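Putative uncharacterized protein (Bacteroides thetaiotaomicron, PDB 2RBK) probably acts as a magnesium-dependent phosphatase of the haloacid dehalogenase superfamily, whose catalytic scaffold can hold a trigonal-bipyramidal vanadate at the active site. Local coordinates at residues Ala92-Cys97 with Cys104-Glu109; Ser113-Asn118 with Glu140-Lys145. One frame throughout, in Å; residues are numbered along the deposited sequence. Where two conformers were deposited one is given.

Interaction 1. Residues Ala92-Cys97 with Cys104-Glu109; sequences AMAAFC and CIFVEE
Met93, Ala94 and Cys97, three residues of helix 87-100, meet Cys104 and Phe106 of the strand that follows directly in the chain. The axes of the helix segment 92-97 and strand 104-107 are 10.0 Å apart at closest approach and run nearly antiparallel, at 158°, the geometry of a helix laid over a sheet and joined to it by a short turn. Met93 comes first. Its CG lies anti to the backbone N (chi1 -176°), which extends the chain toward the strand and places CG 4.2 Å from Cys104 SG; the following bend carries the thioether away, to the side where the residue packs on Met150, Pro152 and Val162. Ala94 presents its methyl obliquely to the outer end of the Phe106 ring, with Ala94 CB 3.9 Å from Phe106 CZ. The ring also touches Met150 and Cys115, one from each of the two strands flanking 104-107 in the three-stranded sheet. One turn beyond Met93, Cys97 makes the nearest backbone pairing, its CA 6.8 Å from that of Cys104. Cys97 SG reaches the side of Cys104 CB at 3.9 Å, while Cys104 SG, anti to its own backbone N (chi1 -170°), is directed toward Met93. The two sulfurs, Cys97 SG and Cys104 SG, are 4.3 Å apart, about twice the length of a disulfide bond. The chemistry is thus that of a buried, apolar interface of thiols, methyls and one ring: it relies on burial of apolar groups and van der Waals contact, with no hydrogen bond across, and the two cysteines form no disulfide with each other.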
ATOM      1  N   ALA A  92     -22.440  -3.480  -4.150  1.00 12.83           N
ATOM      2  CA  ALA A  92     -22.949  -2.752  -2.982  1.00 13.53           C
ATOM      3  C   ALA A  92     -22.153  -1.510  -2.706  1.00 12.59           C
ATOM      4  O   ALA A  92     -22.710  -0.450  -2.369  1.00 13.30           O
ATOM      5  CB  ALA A  92     -22.990  -3.654  -1.766  1.00 16.01           C
ATOM      6  N   MET A  93     -20.830  -1.566  -2.868  1.00 12.22           N
ATOM      7  CA  MET A  93     -20.015  -0.366  -2.721  1.00 12.92           C
ATOM      8  C   MET A  93     -20.336   0.684  -3.778  1.00 13.20           C
ATOM      9  O   MET A  93     -20.473   1.871  -3.448  1.00 13.16           O
ATOM     10  CB  MET A  93     -18.531  -0.770  -2.774  1.00 13.65           C
ATOM     11  CG  MET A  93     -17.644   0.451  -2.527  1.00 16.93           C
ATOM     12  SD  MET A  93     -17.801   1.352  -0.989  1.00 17.38           S
ATOM     13  CE  MET A  93     -17.239   0.130   0.185  1.00 19.01           C
ATOM     14  N   ALA A  94     -20.495   0.253  -5.013  1.00 12.72           N
ATOM     15  CA  ALA A  94     -20.846   1.187  -6.085  1.00 13.45           C
ATOM     16  C   ALA A  94     -22.207   1.840  -5.794  1.00 13.65           C
ATOM     17  O   ALA A  94     -22.331   3.061  -5.970  1.00 14.82           O
ATOM     18  CB  ALA A  94     -20.878   0.470  -7.419  1.00 12.97           C
ATOM     19  N   ALA A  95     -23.183   1.091  -5.348  1.00 13.27           N
ATOM     20  CA  ALA A  95     -24.497   1.640  -5.060  1.00 13.63           C
ATOM     21  C   ALA A  95     -24.389   2.628  -3.913  1.00 14.05           C
ATOM     22  O   ALA A  95     -25.037   3.682  -3.938  1.00 14.67           O
ATOM     23  CB  ALA A  95     -25.479   0.516  -4.736  1.00 15.33           C
ATOM     24  N   PHE A  96     -23.654   2.315  -2.860  1.00 13.15           N
ATOM     25  CA  PHE A  96     -23.511   3.152  -1.681  1.00 14.18           C
ATOM     26  C   PHE A  96     -22.887   4.476  -2.074  1.00 14.32           C
ATOM     27  O   PHE A  96     -23.367   5.524  -1.745  1.00 15.89           O
ATOM     28  CB  PHE A  96     -22.669   2.451  -0.616  1.00 14.83           C
ATOM     29  CG  PHE A  96     -22.405   3.298   0.614  1.00 16.89           C
ATOM     30  CD1 PHE A  96     -23.383   3.359   1.592  1.00 18.79           C
ATOM     31  CD2 PHE A  96     -21.250   4.025   0.773  1.00 18.78           C
ATOM     32  CE1 PHE A  96     -23.177   4.140   2.738  1.00 20.78           C
ATOM     33  CE2 PHE A  96     -21.047   4.792   1.918  1.00 21.96           C
ATOM     34  CZ  PHE A  96     -22.026   4.839   2.877  1.00 21.11           C
ATOM     35  N   CYS A  97     -21.769   4.379  -2.800  1.00 14.70           N
ATOM     36  CA  CYS A  97     -21.072   5.614  -3.195  1.00 14.90           C
ATOM     37  C   CYS A  97     -21.907   6.495  -4.108  1.00 15.29           C
ATOM     38  O   CYS A  97     -21.937   7.734  -3.959  1.00 16.93           O
ATOM     39  CB  CYS A  97     -19.721   5.357  -3.837  1.00 13.70           C
ATOM     40  SG  CYS A  97     -18.517   4.634  -2.675  1.00 14.41           S
ATOM     41  N   CYS A 104     -15.471   6.893  -6.206  1.00 12.12           N
ATOM     42  CA  CYS A 104     -14.843   5.606  -5.903  1.00 11.65           C
ATOM     43  C   CYS A 104     -14.002   5.181  -7.103  1.00 11.13           C
ATOM     44  O   CYS A 104     -14.458   5.272  -8.237  1.00 11.72           O
ATOM     45  CB  CYS A 104     -15.896   4.561  -5.580  1.00 12.15           C
ATOM     46  SG  CYS A 104     -15.236   3.011  -4.910  1.00 12.45           S
ATOM     47  N   ILE A 105     -12.781   4.754  -6.818  1.00 11.02           N
ATOM     48  CA  ILE A 105     -11.860   4.164  -7.794  1.00 10.63           C
ATOM     49  C   ILE A 105     -12.062   2.668  -7.797  1.00 10.26           C
ATOM     50  O   ILE A 105     -12.235   2.007  -6.747  1.00 11.10           O
ATOM     51  CB  ILE A 105     -10.412   4.536  -7.472  1.00 10.91           C
ATOM     52  CG1 ILE A 105     -10.184   6.044  -7.558  1.00 12.90           C
ATOM     53  CG2 ILE A 105      -9.408   3.763  -8.262  1.00 12.60           C
ATOM     54  CD1 ILE A 105      -8.901   6.502  -6.917  1.00 15.12           C
ATOM     55  N   PHE A 106     -12.080   2.090  -9.007  1.00  9.99           N
ATOM     56  CA  PHE A 106     -12.211   0.642  -9.215  1.00  9.81           C
ATOM     57  C   PHE A 106     -11.020   0.161  -9.984  1.00 10.01           C
ATOM     58  O   PHE A 106     -10.789   0.639 -11.116  1.00 10.62           O
ATOM     59  CB  PHE A 106     -13.521   0.294  -9.938  1.00 10.49           C
ATOM     60  CG  PHE A 106     -14.766   0.624  -9.151  1.00 10.72           C
ATOM     61  CD1 PHE A 106     -15.296   1.909  -9.162  1.00 10.74           C
ATOM     62  CD2 PHE A 106     -15.403  -0.332  -8.381  1.00 12.04           C
ATOM     63  CE1 PHE A 106     -16.397   2.202  -8.428  1.00 11.36           C
ATOM     64  CE2 PHE A 106     -16.534  -0.032  -7.682  1.00 12.84           C
ATOM     65  CZ  PHE A 106     -17.035   1.264  -7.682  1.00 12.95           C
ATOM     66  N   VAL A 107     -10.251  -0.756  -9.437  1.00  9.44           N
ATOM     67  CA  VAL A 107      -9.022  -1.209 -10.027  1.00  9.51           C
ATOM     68  C   VAL A 107      -9.179  -2.663 -10.491  1.00  9.63           C
ATOM     69  O   VAL A 107      -9.515  -3.538  -9.680  1.00 10.12           O
ATOM     70  CB  VAL A 107      -7.813  -1.118  -9.049  1.00 10.63           C
ATOM     71  CG1 VAL A 107      -6.561  -1.328  -9.869  1.00 12.61           C
ATOM     72  CG2 VAL A 107      -7.803   0.159  -8.278  1.00 12.43           C
ATOM     73  N   GLU A 108      -8.925  -2.896 -11.758  1.00 10.51           N
ATOM     74  CA  GLU A 108      -8.873  -4.209 -12.378  1.00 11.53           C
ATOM     75  C   GLU A 108      -7.406  -4.570 -12.561  1.00 12.34           C
ATOM     76  O   GLU A 108      -6.510  -3.775 -12.326  1.00 14.24           O
ATOM     77  CB  GLU A 108      -9.577  -4.183 -13.716  1.00 12.39           C
ATOM     78  CG  GLU A 108     -11.053  -3.803 -13.630  1.00 12.84           C
ATOM     79  CD  GLU A 108     -11.570  -3.464 -15.004  1.00 14.43           C
ATOM     80  OE1 GLU A 108     -11.955  -4.306 -15.809  1.00 18.53           O
ATOM     81  OE2 GLU A 108     -11.540  -2.261 -15.330  1.00 17.60           O
ATOM     82  N   GLU A 109      -7.139  -5.812 -13.007  1.00 12.69           N
ATOM     83  CA  GLU A 109      -5.754  -6.217 -13.187  1.00 12.71           C
ATOM     84  C   GLU A 109      -4.983  -5.286 -14.130  1.00 13.52           C
ATOM     85  O   GLU A 109      -3.842  -4.961 -13.838  1.00 15.73           O
ATOM     86  CB  GLU A 109      -5.734  -7.655 -13.713  1.00 14.43           C
ATOM     87  CG  GLU A 109      -4.323  -8.175 -13.777  1.00 18.34           C
ATOM     88  CD  GLU A 109      -4.080  -9.611 -14.128  1.00 21.42           C
ATOM     89  OE1 GLU A 109      -4.990 -10.256 -14.672  1.00 26.19           O
ATOM     90  OE2 GLU A 109      -2.944 -10.127 -13.841  1.00 22.29           O
TER

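Interaction 2. Residues Ser113-Asn118 with Glu140-Lys145; sequences SVCQPN and EEASNK
Cys115 and Ala142 form the nearest backbone pair, CA to CA 7.6 Å, where the end of strand 112-115 passes beside the last turn of helix 139-143. The strand is an edge of the three-stranded antiparallel sheet in what is probably the alpha/beta cap domain of a C2-type haloacid dehalogenase, as in other Cof-like relatives, and the helix lies on one face of that sheet. Strand alternation decides which side chains take part: Ser113 and Cys115 both turn toward the helix, whereas Val114 between them points away and packs on Ile105. The central touch is Cys115 SG against the methyl of Ala142, with SG and CB 3.5 Å apart, a close fit for sulfur and carbon. Phe139, one turn earlier, lies against the same cysteine. Toward the start of the strand, in the modelled conformer of Lys145, one of two, Ser113 OG comes to 3.9 Å from Lys145 CE and equally far from its NZ, a loose approach too long for a hydrogen bond. In this conformer the lysine is extended through chi2 and chi3, and a bend at the last torsion (chi4 -83°) swings NZ off the line of the chain, where Glu108 is its salt-bridge partner. After Ala142 the backbone bonds become i to i+3, with Lys145 N to Ala142 O at 3.2 Å. Gln87 NE2 donates to the carbonyl oxygens of both Ser143 and Lys145, which ties this exit to the start of helix 87-100. Within the same turn, Ser143 OG curls back onto the backbone and donates to Glu140 O at 2.8 Å, meeting the carbonyl at a C=O...donor angle of 124° and tilted 26° from its plane.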
ATOM      1  N   SER A 113     -10.117   2.853 -13.082  1.00 11.34           N
ATOM      2  CA  SER A 113     -11.186   3.811 -13.382  1.00 11.72           C
ATOM      3  C   SER A 113     -11.638   4.523 -12.146  1.00 11.35           C
ATOM      4  O   SER A 113     -11.508   4.019 -11.032  1.00 12.24           O
ATOM      5  CB  SER A 113     -12.385   3.038 -13.954  1.00 13.05           C
ATOM      6  OG  SER A 113     -12.080   2.176 -14.983  1.00 14.44           O
ATOM      7  N   VAL A 114     -12.271   5.674 -12.341  1.00 11.94           N
ATOM      8  CA  VAL A 114     -12.911   6.414 -11.238  1.00 11.47           C
ATOM      9  C   VAL A 114     -14.307   6.766 -11.644  1.00 12.19           C
ATOM     10  O   VAL A 114     -14.577   7.086 -12.808  1.00 12.41           O
ATOM     11  CB  VAL A 114     -12.056   7.617 -10.826  1.00 12.40           C
ATOM     12  CG1 VAL A 114     -11.911   8.642 -11.961  1.00 14.78           C
ATOM     13  CG2 VAL A 114     -12.610   8.252  -9.576  1.00 13.46           C
ATOM     14  N   CYS A 115     -15.207   6.693 -10.647  1.00 11.82           N
ATOM     15  CA  CYS A 115     -16.608   7.007 -10.847  1.00 12.39           C
ATOM     16  C   CYS A 115     -16.903   8.332 -10.124  1.00 12.79           C
ATOM     17  O   CYS A 115     -16.584   8.496  -8.958  1.00 13.49           O
ATOM     18  CB  CYS A 115     -17.486   5.918 -10.341  1.00 12.35           C
ATOM     19  SG  CYS A 115     -17.194   4.315 -11.108  1.00 12.70           S
ATOM     20  N   GLN A 116     -17.526   9.280 -10.856  1.00 13.83           N
ATOM     21  CA  GLN A 116     -17.941  10.571 -10.340  1.00 14.10           C
ATOM     22  C   GLN A 116     -16.864  11.305  -9.545  1.00 14.75           C
ATOM     23  O   GLN A 116     -17.062  11.783  -8.401  1.00 15.87           O
ATOM     24  CB  GLN A 116     -19.244  10.439  -9.539  1.00 14.77           C
ATOM     25  CG  GLN A 116     -20.409   9.806 -10.262  1.00 13.96           C
ATOM     26  CD  GLN A 116     -20.951  10.629 -11.378  1.00 17.03           C
ATOM     27  OE1 GLN A 116     -20.966  11.883 -11.293  1.00 25.17           O
ATOM     28  NE2 GLN A 116     -21.544   9.991 -12.387  1.00 19.50           N
ATOM     29  N   PRO A 117     -15.695  11.455 -10.150  1.00 15.32           N
ATOM     30  CA  PRO A 117     -14.634  12.123  -9.417  1.00 16.41           C
ATOM     31  C   PRO A 117     -15.005  13.559  -8.994  1.00 19.43           C
ATOM     32  O   PRO A 117     -15.659  14.235  -9.795  1.00 21.07           O
ATOM     33  CB  PRO A 117     -13.478  12.110 -10.405  1.00 17.28           C
ATOM     34  CG  PRO A 117     -14.075  11.979 -11.785  1.00 17.57           C
ATOM     35  CD  PRO A 117     -15.288  11.131 -11.522  1.00 16.91           C
ATOM     36  N   ASN A 118     -14.624  13.984  -7.801  1.00 19.42           N
ATOM     37  CA  ASN A 118     -15.042  15.297  -7.238  1.00 18.13           C
ATOM     38  C   ASN A 118     -13.857  15.971  -6.520  1.00 16.59           C
ATOM     39  O   ASN A 118     -12.694  15.573  -6.721  1.00 17.30           O
ATOM     40  CB  ASN A 118     -16.280  15.228  -6.392  1.00 20.17           C
ATOM     41  CG  ASN A 118     -16.125  14.567  -5.049  1.00 19.08           C
ATOM     42  OD1 ASN A 118     -15.029  14.256  -4.644  1.00 22.42           O
ATOM     43  ND2 ASN A 118     -17.231  14.357  -4.305  1.00 28.72           N
ATOM     44  N   GLU A 140     -22.368   2.210 -13.095  1.00 13.36           N
ATOM     45  CA  GLU A 140     -22.955   1.030 -13.678  1.00 14.24           C
ATOM     46  C   GLU A 140     -21.896   0.147 -14.313  1.00 13.11           C
ATOM     47  O   GLU A 140     -21.821  -1.076 -14.082  1.00 14.80           O
ATOM     48  CB  GLU A 140     -24.085   1.383 -14.663  1.00 18.67           C
ATOM     49  CG  GLU A 140     -24.798   0.153 -15.164  1.00 27.17           C
ATOM     50  CD  GLU A 140     -25.724  -0.474 -14.155  1.00 38.03           C
ATOM     51  OE1 GLU A 140     -25.317  -1.409 -13.430  1.00 52.77           O
ATOM     52  OE2 GLU A 140     -26.895   0.016 -14.124  1.00 58.76           O
ATOM     53  N   GLU A 141     -21.069   0.768 -15.126  1.00 12.93           N
ATOM     54  CA  GLU A 141     -20.033  -0.040 -15.770  1.00 13.62           C
ATOM     55  C   GLU A 141     -19.070  -0.604 -14.740  1.00 14.57           C
ATOM     56  O   GLU A 141     -18.660  -1.772 -14.810  1.00 15.51           O
ATOM     57  CB  GLU A 141     -19.226   0.813 -16.735  1.00 15.60           C
ATOM     58  CG  GLU A 141     -19.833   1.030 -18.035  1.00 18.86           C
ATOM     59  CD  GLU A 141     -18.958   1.630 -19.127  1.00 20.50           C
ATOM     60  OE1 GLU A 141     -17.701   1.690 -19.001  1.00 30.30           O
ATOM     61  OE2 GLU A 141     -19.532   2.063 -20.095  1.00 20.70           O
ATOM     62  N   ALA A 142     -18.636   0.204 -13.793  1.00 15.18           N
ATOM     63  CA  ALA A 142     -17.750  -0.290 -12.717  1.00 17.45           C
ATOM     64  C   ALA A 142     -18.320  -1.434 -11.948  1.00 15.75           C
ATOM     65  O   ALA A 142     -17.621  -2.418 -11.528  1.00 17.18           O
ATOM     66  CB  ALA A 142     -17.463   0.871 -11.781  1.00 18.74           C
ATOM     67  N   SER A 143     -19.617  -1.401 -11.698  1.00 16.98           N
ATOM     68  CA  SER A 143     -20.216  -2.407 -10.833  1.00 19.44           C
ATOM     69  C   SER A 143     -20.162  -3.787 -11.479  1.00 16.73           C
ATOM     70  O   SER A 143     -20.377  -4.763 -10.740  1.00 20.07           O
ATOM     71  CB  SER A 143     -21.630  -1.847 -10.586  1.00 20.98           C
ATOM     72  OG  SER A 143     -22.514  -2.281 -11.607  1.00 23.46           O
ATOM     73  N   ASN A 144     -19.870  -3.867 -12.755  1.00 16.02           N
ATOM     74  CA  ASN A 144     -19.824  -5.128 -13.466  1.00 15.81           C
ATOM     75  C   ASN A 144     -18.429  -5.661 -13.745  1.00 15.19           C
ATOM     76  O   ASN A 144     -18.309  -6.740 -14.368  1.00 19.84           O
ATOM     77  CB  ASN A 144     -20.591  -5.018 -14.820  1.00 21.26           C
ATOM     78  CG  ASN A 144     -22.076  -4.800 -14.484  1.00 23.82           C
ATOM     79  OD1 ASN A 144     -22.569  -5.517 -13.576  1.00 34.06           O
ATOM     80  ND2 ASN A 144     -22.690  -3.902 -15.228  1.00 28.90           N
ATOM     81  N   LYS A 145     -17.388  -4.991 -13.368  1.00 14.74           N
ATOM     82  CA  LYS A 145     -15.997  -5.325 -13.592  0.72 15.42           C
ATOM     83  C   LYS A 145     -15.528  -6.373 -12.592  1.00 13.50           C
ATOM     84  O   LYS A 145     -16.027  -6.463 -11.497  1.00 14.73           O
ATOM     85  CB  LYS A 145     -15.126  -4.059 -13.409  0.72 14.69           C
ATOM     86  CG  LYS A 145     -15.402  -2.959 -14.498  0.72 19.81           C
ATOM     87  CD  LYS A 145     -14.528  -1.743 -14.237  0.72 21.38           C
ATOM     88  CE  LYS A 145     -14.634  -0.709 -15.354  0.72 23.30           C
ATOM     89  NZ  LYS A 145     -13.726  -1.083 -16.471  0.72 27.05           N
TER

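Interactions 1 and 2 are consecutive along the chain, with centres about 6 Å apart, and they share one sheet: strands 104-107 and 112-115 are antiparallel neighbours, linked by backbone hydrogen bonding between Cys104 and Cys115 and by a probable bond from Phe106 N to Ser113 O (2.9 Å). On the helix-bearing face, Phe106 CE1 lies 3.5 Å from Cys115 SG, and the ring also touches Ala142, merging the two apolar patches into one core. At the polar margin, Glu108 OE2 and Lys145 NZ are 2.7 Å apart in one lysine conformer. Both contacts lie in the three-stranded-sheet region, away from the magnesium and vanadate site around Asp8, Asp10 and Asp211.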